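Local coordinates for hemoglobin-like protein (Methylacidiphilum infernorum, PDB 4NK1) that binds heme b and, as a group II truncated hemoglobin, probably binds and carries oxygen, at residues 45-50 with 166-171; 136-141 with 160-165. All coordinates share one frame; numbering follows the deposited sequence.

Contact 1: residues 45-50 with 166-171; sequences PEVKFP and SIRMIN. With HEM (protoporphyrin IX containing Fe), chain E.
Pro45 and Ile167 bring the two backbones closest, with their CA atoms 7.9 Å apart. Residues 45-50 are extended and include the short strand 47-48. Residues 166-169 follow on from helix 155-165 and have helical backbone angles. No backbone-to-backbone hydrogen bond joins the segments, so side chains carry the contact. Arg168 carries the polar part. Its CG lies beside the backbone N (chi1 -67°), and the chain is extended from there to NE, bringing the guanidinium up to residues 45-47. NH2 donates to Pro45 O over 3.1 Å, nearly straight (177°). The carbonyl oxygen sits in the guanidinium plane, whereas NH2 stands above the carbonyl plane, 44° out. A water closes the ring: it donates to Pro45 O at 2.7 Å and accepts from Arg168 NE at 2.9 Å. NH2 also donates to Glu37 O of the second subunit, its stronger partner. Together the three probably limit rotation of the guanidinium. Val47 CG1 comes obliquely against the same group, 3.6 Å from Arg168 NE. Pro45 and Ile167 form the apolar part, crossing at about a right angle, with Pro45 CG 3.6 Å from Ile167 CD1. Val47 and Lys48 pair with a strand of the second subunit in an antiparallel beta ladder, so the sheet continues across the interface. Met169 CG lies 3.7 Å from CHC of the heme, and Ser166 touches it too. The arrangement is an extended segment near the N-terminus, ahead of helix 52-58, laid against helix 155-165 and the residues that follow it, between the heme pocket of a group II truncated hemoglobin and its dimer interface.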
loop_
_atom_site.group_PDB
_atom_site.type_symbol
_atom_site.label_atom_id
_atom_site.label_comp_id
_atom_site.label_asym_id
_atom_site.label_seq_id
_atom_site.Cartn_x
_atom_site.Cartn_y
_atom_site.Cartn_z
ATOM N N PRO B 45 -2.318 12.129 -7.872
ATOM C CA PRO B 45 -2.550 13.263 -8.779
ATOM C C PRO B 45 -3.298 14.386 -8.083
ATOM O O PRO B 45 -3.956 14.139 -7.060
ATOM C CB PRO B 45 -3.460 12.670 -9.867
ATOM C CG PRO B 45 -3.278 11.201 -9.783
ATOM C CD PRO B 45 -3.003 10.909 -8.333
ATOM N N GLU B 46 -3.203 15.608 -8.608
ATOM C CA GLU B 46 -3.983 16.691 -8.024
ATOM C C GLU B 46 -5.467 16.382 -8.196
ATOM O O GLU B 46 -5.878 15.815 -9.210
ATOM C CB GLU B 46 -3.631 18.051 -8.630
ATOM C CG GLU B 46 -3.981 18.223 -10.096
ATOM C CD GLU B 46 -3.944 19.696 -10.529
ATOM O OE1 GLU B 46 -4.588 20.039 -11.548
ATOM O OE2 GLU B 46 -3.267 20.508 -9.853
ATOM N N VAL B 47 -6.260 16.694 -7.181
ATOM C CA VAL B 47 -7.690 16.517 -7.314
ATOM C C VAL B 47 -8.433 17.855 -7.258
ATOM O O VAL B 47 -8.218 18.667 -6.347
ATOM C CB VAL B 47 -8.267 15.440 -6.346
ATOM C CG1 VAL B 47 -7.167 14.758 -5.538
ATOM C CG2 VAL B 47 -9.350 16.002 -5.454
ATOM N N LYS B 48 -9.256 18.094 -8.279
ATOM C CA LYS B 48 -10.149 19.249 -8.293
ATOM C C LYS B 48 -11.475 18.868 -7.674
ATOM O O LYS B 48 -12.217 18.045 -8.227
ATOM C CB LYS B 48 -10.421 19.718 -9.721
ATOM C CG LYS B 48 -9.214 20.182 -10.507
ATOM C CD LYS B 48 -9.673 21.230 -11.516
ATOM C CE LYS B 48 -8.683 21.420 -12.658
ATOM N NZ LYS B 48 -9.141 22.497 -13.592
ATOM N N PHE B 49 -11.782 19.450 -6.524
ATOM C CA PHE B 49 -13.108 19.292 -5.968
ATOM C C PHE B 49 -14.092 20.061 -6.845
ATOM O O PHE B 49 -13.722 21.075 -7.445
ATOM C CB PHE B 49 -13.126 19.778 -4.524
ATOM C CG PHE B 49 -12.628 18.754 -3.549
ATOM C CD1 PHE B 49 -11.303 18.339 -3.572
ATOM C CD2 PHE B 49 -13.489 18.194 -2.612
ATOM C CE1 PHE B 49 -10.835 17.382 -2.668
ATOM C CE2 PHE B 49 -13.033 17.240 -1.712
ATOM C CZ PHE B 49 -11.705 16.835 -1.740
ATOM N N PRO B 50 -15.343 19.570 -6.943
ATOM C CA PRO B 50 -16.343 20.178 -7.837
ATOM C C PRO B 50 -16.697 21.599 -7.388
ATOM O O PRO B 50 -16.684 21.872 -6.186
ATOM C CB PRO B 50 -17.575 19.270 -7.659
ATOM C CG PRO B 50 -17.061 18.008 -6.987
ATOM C CD PRO B 50 -15.907 18.461 -6.149
ATOM N N SER B 166 -10.240 9.131 -5.587
ATOM C CA SER B 166 -10.270 7.718 -5.215
ATOM C C SER B 166 -8.892 7.062 -5.188
ATOM O O SER B 166 -8.710 6.048 -4.528
ATOM C CB SER B 166 -11.185 6.937 -6.143
ATOM O OG SER B 166 -10.757 7.039 -7.490
ATOM N N ILE B 167 -7.933 7.629 -5.913
ATOM C CA ILE B 167 -6.577 7.082 -5.959
ATOM C C ILE B 167 -5.951 7.173 -4.574
ATOM O O ILE B 167 -5.115 6.352 -4.192
ATOM C CB ILE B 167 -5.706 7.847 -6.982
ATOM C CG1 ILE B 167 -6.198 7.577 -8.404
ATOM C CG2 ILE B 167 -4.233 7.463 -6.866
ATOM C CD1 ILE B 167 -5.808 8.653 -9.404
ATOM N N ARG B 168 -6.385 8.165 -3.808
ATOM C CA ARG B 168 -5.820 8.398 -2.498
ATOM C C ARG B 168 -6.322 7.457 -1.416
ATOM O O ARG B 168 -5.794 7.450 -0.297
ATOM C CB ARG B 168 -6.042 9.856 -2.104
ATOM C CG ARG B 168 -5.247 10.798 -2.999
ATOM C CD ARG B 168 -5.325 12.213 -2.525
ATOM N NE ARG B 168 -4.722 13.118 -3.496
ATOM C CZ ARG B 168 -4.063 14.223 -3.167
ATOM N NH1 ARG B 168 -3.925 14.549 -1.890
ATOM N NH2 ARG B 168 -3.550 14.992 -4.117
ATOM N N MET B 169 -7.318 6.646 -1.745
ATOM C CA MET B 169 -7.863 5.715 -0.773
ATOM C C MET B 169 -7.148 4.366 -0.863
ATOM O O MET B 169 -7.270 3.543 0.038
ATOM C CB MET B 169 -9.374 5.546 -0.982
ATOM C CG MET B 169 -10.136 6.867 -1.092
ATOM S SD MET B 169 -9.865 7.986 0.304
ATOM C CE MET B 169 -9.980 9.553 -0.561
ATOM N N ILE B 170 -6.390 4.150 -1.940
ATOM C CA ILE B 170 -5.702 2.877 -2.168
ATOM C C ILE B 170 -4.647 2.644 -1.089
ATOM O O ILE B 170 -3.704 3.436 -0.938
ATOM C CB ILE B 170 -4.998 2.831 -3.548
ATOM C CG1 ILE B 170 -6.015 2.825 -4.687
ATOM C CG2 ILE B 170 -4.129 1.594 -3.662
ATOM C CD1 ILE B 170 -5.384 3.138 -6.034
ATOM N N ASN B 171 -4.798 1.555 -0.344
ATOM C CA ASN B 171 -3.881 1.274 0.758
ATOM C C ASN B 171 -3.203 -0.098 0.635
ATOM O O ASN B 171 -2.356 -0.456 1.459
ATOM C CB ASN B 171 -4.579 1.469 2.120
ATOM C CG ASN B 171 -5.853 0.617 2.268
ATOM O OD1 ASN B 171 -5.907 -0.527 1.810
ATOM N ND2 ASN B 171 -6.876 1.179 2.922
HETATM C CHA HEM E . -16.763 4.830 3.937
HETATM C CHB HEM E . -15.207 1.726 0.535
HETATM C CHC HEM E . -13.467 5.458 -2.028
HETATM C CHD HEM E . -16.239 8.433 0.649
HETATM C C1A HEM E . -16.434 3.637 3.316
HETATM C C2A HEM E . -16.548 2.270 3.834
HETATM C C3A HEM E . -16.114 1.435 2.876
HETATM C C4A HEM E . -15.712 2.219 1.721
HETATM C CMA HEM E . -16.045 -0.110 2.990
HETATM C CAA HEM E . -17.048 1.754 5.214
HETATM C CBA HEM E . -16.994 2.758 6.367
HETATM C CGA HEM E . -15.836 2.484 7.300
HETATM O O1A HEM E . -14.683 2.365 6.807
HETATM O O2A HEM E . -16.053 2.410 8.543
HETATM C C1B HEM E . -14.526 2.437 -0.429
HETATM C C2B HEM E . -13.743 1.897 -1.529
HETATM C C3B HEM E . -13.254 2.927 -2.226
HETATM C C4B HEM E . -13.730 4.163 -1.618
HETATM C CMB HEM E . -13.462 0.409 -1.857
HETATM C CAB HEM E . -12.354 2.777 -3.480
HETATM C CBB HEM E . -11.513 3.755 -3.863
HETATM C C1C HEM E . -14.100 6.592 -1.567
HETATM C C2C HEM E . -14.015 7.930 -2.127
HETATM C C3C HEM E . -14.791 8.735 -1.404
HETATM C C4C HEM E . -15.390 7.961 -0.329
HETATM C CMC HEM E . -13.226 8.397 -3.367
HETATM C CAC HEM E . -14.953 10.237 -1.704
HETATM C CBC HEM E . -16.170 10.784 -1.659
HETATM C C1D HEM E . -16.590 7.792 1.821
HETATM C C2D HEM E . -17.260 8.392 2.954
HETATM C C3D HEM E . -17.426 7.267 3.979
HETATM C C4D HEM E . -16.841 6.090 3.369
HETATM C CMD HEM E . -17.729 9.853 3.125
HETATM C CAD HEM E . -18.082 7.406 5.372
HETATM C CBD HEM E . -17.081 8.094 6.297
HETATM C CGD HEM E . -17.692 8.380 7.650
HETATM O O1D HEM E . -18.361 7.490 8.238
HETATM O O2D HEM E . -17.491 9.512 8.159
HETATM N NA HEM E . -15.924 3.547 2.032
HETATM N NB HEM E . -14.493 3.817 -0.519
HETATM N NC HEM E . -14.942 6.658 -0.467
HETATM N ND HEM E . -16.371 6.451 2.117
HETATM FE FE HEM E . -15.460 5.151 0.828
HETATM O O HOH W 1 -5.123 11.906 -6.079
#

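Contact 2: residues 136-141 with 160-165; sequences IWLACY and QWIESF. With HEM (protoporphyrin IX containing Fe), chain E; PO4 (phosphate ion), chain F.
The indole of Trp137 lies between the heme and Tyr141, with its rim against Ile162. One face covers the porphyrin, with heme CHC 3.5 Å from the ring plane. Tyr141 CD1 lies over the opposite face, offset toward the rim. Ile162 CB meets the indole edge 4.0 Å from Trp137 CZ3, and Leu138 CD1 also lies near the ring plane. Trp137 NE1 donates to O2 of a bound phosphate over 3.0 Å, at 144°; the bond to O3 is weak. The phosphate, probably from the crystallisation liquor, binds the heme iron through O2 at 2.1 Å. CG of Trp137 points away from its backbone N (chi1 -169°), which swings the indole over the heme. Replacing Trp137 with an alanine would probably leave phosphate O2 without this donor and open a gap between the porphyrin and Tyr141. Ile162 makes most of the contact from segment 160-165 of helix 155-165. Its CD1 reaches Tyr141 CG at 3.5 Å, obliquely to the ring, and its CG1 touches Leu138 CD1. Leu138 CD1 also rests on the backbone at Glu163 CA, 4.1 Å away. The carboxylate of Glu163 forms a salt bridge with Arg181. Trp137 is a heme b residue on the distal side, and its bond to the iron-bound ligand is as in other group II truncated hemoglobins. The two helix segments run antiparallel at 169°, with axes 10.6 Å apart. Helix 60-74 covers Trp137 and Tyr141, where His70 stacks on the tyrosine and meets the indole edge-to-face. Helix 87-104 touches Tyr141, Trp161 and Phe165, and strand 47-48 lies against Trp161 and Ser164.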
loop_
_atom_site.group_PDB
_atom_site.type_symbol
_atom_site.label_atom_id
_atom_site.label_comp_id
_atom_site.label_asym_id
_atom_site.label_seq_id
_atom_site.Cartn_x
_atom_site.Cartn_y
_atom_site.Cartn_z
ATOM N N ILE B 136 -13.460 -0.952 -9.434
ATOM C CA ILE B 136 -14.829 -1.422 -9.310
ATOM C C ILE B 136 -15.736 -0.357 -8.690
ATOM O O ILE B 136 -16.897 -0.179 -9.102
ATOM C CB ILE B 136 -14.887 -2.745 -8.524
ATOM C CG1 ILE B 136 -14.125 -3.835 -9.291
ATOM C CG2 ILE B 136 -16.329 -3.200 -8.327
ATOM C CD1 ILE B 136 -13.969 -5.121 -8.512
ATOM N N TRP B 137 -15.204 0.354 -7.704
ATOM C CA TRP B 137 -15.912 1.450 -7.049
ATOM C C TRP B 137 -16.271 2.521 -8.085
ATOM O O TRP B 137 -17.403 3.009 -8.132
ATOM C CB TRP B 137 -14.984 2.042 -5.982
ATOM C CG TRP B 137 -15.618 3.016 -5.032
ATOM C CD1 TRP B 137 -16.226 2.725 -3.846
ATOM C CD2 TRP B 137 -15.663 4.446 -5.168
ATOM N NE1 TRP B 137 -16.654 3.887 -3.236
ATOM C CE2 TRP B 137 -16.317 4.955 -4.026
ATOM C CE3 TRP B 137 -15.205 5.340 -6.142
ATOM C CZ2 TRP B 137 -16.539 6.330 -3.837
ATOM C CZ3 TRP B 137 -15.417 6.702 -5.956
ATOM C CH2 TRP B 137 -16.081 7.185 -4.807
ATOM N N LEU B 138 -15.291 2.863 -8.918
ATOM C CA LEU B 138 -15.477 3.812 -10.001
ATOM C C LEU B 138 -16.548 3.312 -10.966
ATOM O O LEU B 138 -17.454 4.059 -11.347
ATOM C CB LEU B 138 -14.148 4.013 -10.735
ATOM C CG LEU B 138 -13.521 5.412 -10.791
ATOM C CD1 LEU B 138 -13.963 6.323 -9.639
ATOM C CD2 LEU B 138 -11.990 5.306 -10.844
ATOM N N ALA B 139 -16.447 2.048 -11.365
ATOM C CA ALA B 139 -17.427 1.469 -12.282
ATOM C C ALA B 139 -18.849 1.617 -11.717
ATOM O O ALA B 139 -19.793 1.949 -12.445
ATOM C CB ALA B 139 -17.095 0.006 -12.552
ATOM N N CYS B 140 -18.989 1.388 -10.413
ATOM C CA CYS B 140 -20.281 1.498 -9.752
ATOM C C CYS B 140 -20.832 2.918 -9.833
ATOM O O CYS B 140 -22.029 3.111 -10.069
ATOM C CB CYS B 140 -20.175 1.050 -8.297
ATOM S SG CYS B 140 -20.021 -0.740 -8.098
ATOM N N TYR B 141 -19.952 3.900 -9.646
ATOM C CA TYR B 141 -20.332 5.302 -9.760
ATOM C C TYR B 141 -20.697 5.682 -11.188
ATOM O O TYR B 141 -21.649 6.424 -11.402
ATOM C CB TYR B 141 -19.215 6.210 -9.251
ATOM C CG TYR B 141 -19.638 6.984 -8.032
ATOM C CD1 TYR B 141 -18.834 7.051 -6.901
ATOM C CD2 TYR B 141 -20.856 7.632 -8.005
ATOM C CE1 TYR B 141 -19.248 7.756 -5.776
ATOM C CE2 TYR B 141 -21.271 8.341 -6.893
ATOM C CZ TYR B 141 -20.465 8.398 -5.786
ATOM O OH TYR B 141 -20.889 9.103 -4.687
ATOM N N GLN B 160 -14.267 13.776 -12.723
ATOM C CA GLN B 160 -12.843 14.034 -12.564
ATOM C C GLN B 160 -12.462 14.145 -11.097
ATOM O O GLN B 160 -11.336 13.819 -10.727
ATOM C CB GLN B 160 -12.418 15.282 -13.326
ATOM C CG GLN B 160 -12.689 16.580 -12.607
ATOM C CD GLN B 160 -12.478 17.756 -13.522
ATOM O OE1 GLN B 160 -12.071 17.585 -14.680
ATOM N NE2 GLN B 160 -12.748 18.958 -13.020
ATOM N N TRP B 161 -13.406 14.582 -10.267
ATOM C CA TRP B 161 -13.189 14.628 -8.830
ATOM C C TRP B 161 -13.037 13.218 -8.273
ATOM O O TRP B 161 -11.982 12.874 -7.724
ATOM C CB TRP B 161 -14.337 15.360 -8.136
ATOM C CG TRP B 161 -14.297 15.270 -6.637
ATOM C CD1 TRP B 161 -13.233 15.543 -5.829
ATOM C CD2 TRP B 161 -15.381 14.906 -5.767
ATOM N NE1 TRP B 161 -13.581 15.363 -4.510
ATOM C CE2 TRP B 161 -14.888 14.969 -4.444
ATOM C CE3 TRP B 161 -16.711 14.530 -5.984
ATOM C CZ2 TRP B 161 -15.691 14.670 -3.333
ATOM C CZ3 TRP B 161 -17.511 14.232 -4.876
ATOM C CH2 TRP B 161 -16.992 14.299 -3.567
ATOM N N ILE B 162 -14.069 12.385 -8.412
ATOM C CA ILE B 162 -13.960 11.051 -7.818
ATOM C C ILE B 162 -12.849 10.196 -8.439
ATOM O O ILE B 162 -12.227 9.395 -7.742
ATOM C CB ILE B 162 -15.297 10.267 -7.785
ATOM C CG1 ILE B 162 -15.802 9.971 -9.199
ATOM C CG2 ILE B 162 -16.330 11.003 -6.935
ATOM C CD1 ILE B 162 -17.083 9.134 -9.224
ATOM N N GLU B 163 -12.591 10.371 -9.731
ATOM C CA GLU B 163 -11.588 9.560 -10.426
ATOM C C GLU B 163 -10.232 9.760 -9.792
ATOM O O GLU B 163 -9.510 8.795 -9.540
ATOM C CB GLU B 163 -11.516 9.952 -11.901
ATOM C CG GLU B 163 -10.628 9.071 -12.759
ATOM C CD GLU B 163 -9.163 9.494 -12.737
ATOM O OE1 GLU B 163 -8.874 10.666 -12.401
ATOM O OE2 GLU B 163 -8.297 8.654 -13.067
ATOM N N SER B 164 -9.894 11.023 -9.539
ATOM C CA SER B 164 -8.593 11.378 -8.994
ATOM C C SER B 164 -8.553 11.191 -7.475
ATOM O O SER B 164 -7.593 10.642 -6.941
ATOM C CB SER B 164 -8.251 12.824 -9.367
ATOM O OG SER B 164 -7.007 13.207 -8.807
ATOM N N PHE B 165 -9.603 11.628 -6.787
ATOM C CA PHE B 165 -9.659 11.494 -5.332
ATOM C C PHE B 165 -9.581 10.036 -4.863
ATOM O O PHE B 165 -8.944 9.744 -3.854
ATOM C CB PHE B 165 -10.939 12.135 -4.790
ATOM C CG PHE B 165 -10.885 12.451 -3.328
ATOM C CD1 PHE B 165 -9.667 12.661 -2.693
ATOM C CD2 PHE B 165 -12.048 12.535 -2.580
ATOM C CE1 PHE B 165 -9.610 12.957 -1.331
ATOM C CE2 PHE B 165 -12.001 12.824 -1.219
ATOM C CZ PHE B 165 -10.774 13.039 -0.594
HETATM C CHA HEM E . -16.763 4.830 3.937
HETATM C CHB HEM E . -15.207 1.726 0.535
HETATM C CHC HEM E . -13.467 5.458 -2.028
HETATM C CHD HEM E . -16.239 8.433 0.649
HETATM C C1A HEM E . -16.434 3.637 3.316
HETATM C C2A HEM E . -16.548 2.270 3.834
HETATM C C3A HEM E . -16.114 1.435 2.876
HETATM C C4A HEM E . -15.712 2.219 1.721
HETATM C CMA HEM E . -16.045 -0.110 2.990
HETATM C CAA HEM E . -17.048 1.754 5.214
HETATM C CBA HEM E . -16.994 2.758 6.367
HETATM C CGA HEM E . -15.836 2.484 7.300
HETATM O O1A HEM E . -14.683 2.365 6.807
HETATM O O2A HEM E . -16.053 2.410 8.543
HETATM C C1B HEM E . -14.526 2.437 -0.429
HETATM C C2B HEM E . -13.743 1.897 -1.529
HETATM C C3B HEM E . -13.254 2.927 -2.226
HETATM C C4B HEM E . -13.730 4.163 -1.618
HETATM C CMB HEM E . -13.462 0.409 -1.857
HETATM C CAB HEM E . -12.354 2.777 -3.480
HETATM C CBB HEM E . -11.513 3.755 -3.863
HETATM C C1C HEM E . -14.100 6.592 -1.567
HETATM C C2C HEM E . -14.015 7.930 -2.127
HETATM C C3C HEM E . -14.791 8.735 -1.404
HETATM C C4C HEM E . -15.390 7.961 -0.329
HETATM C CMC HEM E . -13.226 8.397 -3.367
HETATM C CAC HEM E . -14.953 10.237 -1.704
HETATM C CBC HEM E . -16.170 10.784 -1.659
HETATM C C1D HEM E . -16.590 7.792 1.821
HETATM C C2D HEM E . -17.260 8.392 2.954
HETATM C C3D HEM E . -17.426 7.267 3.979
HETATM C C4D HEM E . -16.841 6.090 3.369
HETATM C CMD HEM E . -17.729 9.853 3.125
HETATM C CAD HEM E . -18.082 7.406 5.372
HETATM C CBD HEM E . -17.081 8.094 6.297
HETATM C CGD HEM E . -17.692 8.380 7.650
HETATM O O1D HEM E . -18.361 7.490 8.238
HETATM O O2D HEM E . -17.491 9.512 8.159
HETATM N NA HEM E . -15.924 3.547 2.032
HETATM N NB HEM E . -14.493 3.817 -0.519
HETATM N NC HEM E . -14.942 6.658 -0.467
HETATM N ND HEM E . -16.371 6.451 2.117
HETATM FE FE HEM E . -15.460 5.151 0.828
HETATM P P PO4 F . -18.579 5.052 -0.337
HETATM O O1 PO4 F . -19.222 3.869 0.300
HETATM O O2 PO4 F . -17.097 4.844 -0.397
HETATM O O3 PO4 F . -19.147 5.254 -1.705
HETATM O O4 PO4 F . -18.894 6.250 0.491
#

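How the contacts relate
The centres of the two contacts are 9 Å apart. Along the chain, residues 45-50 come first, then 136-141, 160-165 and 166-171, so contact 2 falls between the segments of contact 1. Segments 160-165 and 166-171 are consecutive: helix 155-165 runs directly into the C-terminal part of contact 1. The two also touch directly. Ser164 OG is 2.9 Å from Glu46 O, a probable hydrogen bond, and Phe49 packs on Trp161. Both reach the heme. Contact 2 is buried beside the iron-bound ligand, while contact 1 lies further out. Helix 155-165 packs in the heme pocket through contact 2, and the residues after it, with strand 47-48, reach the second subunit.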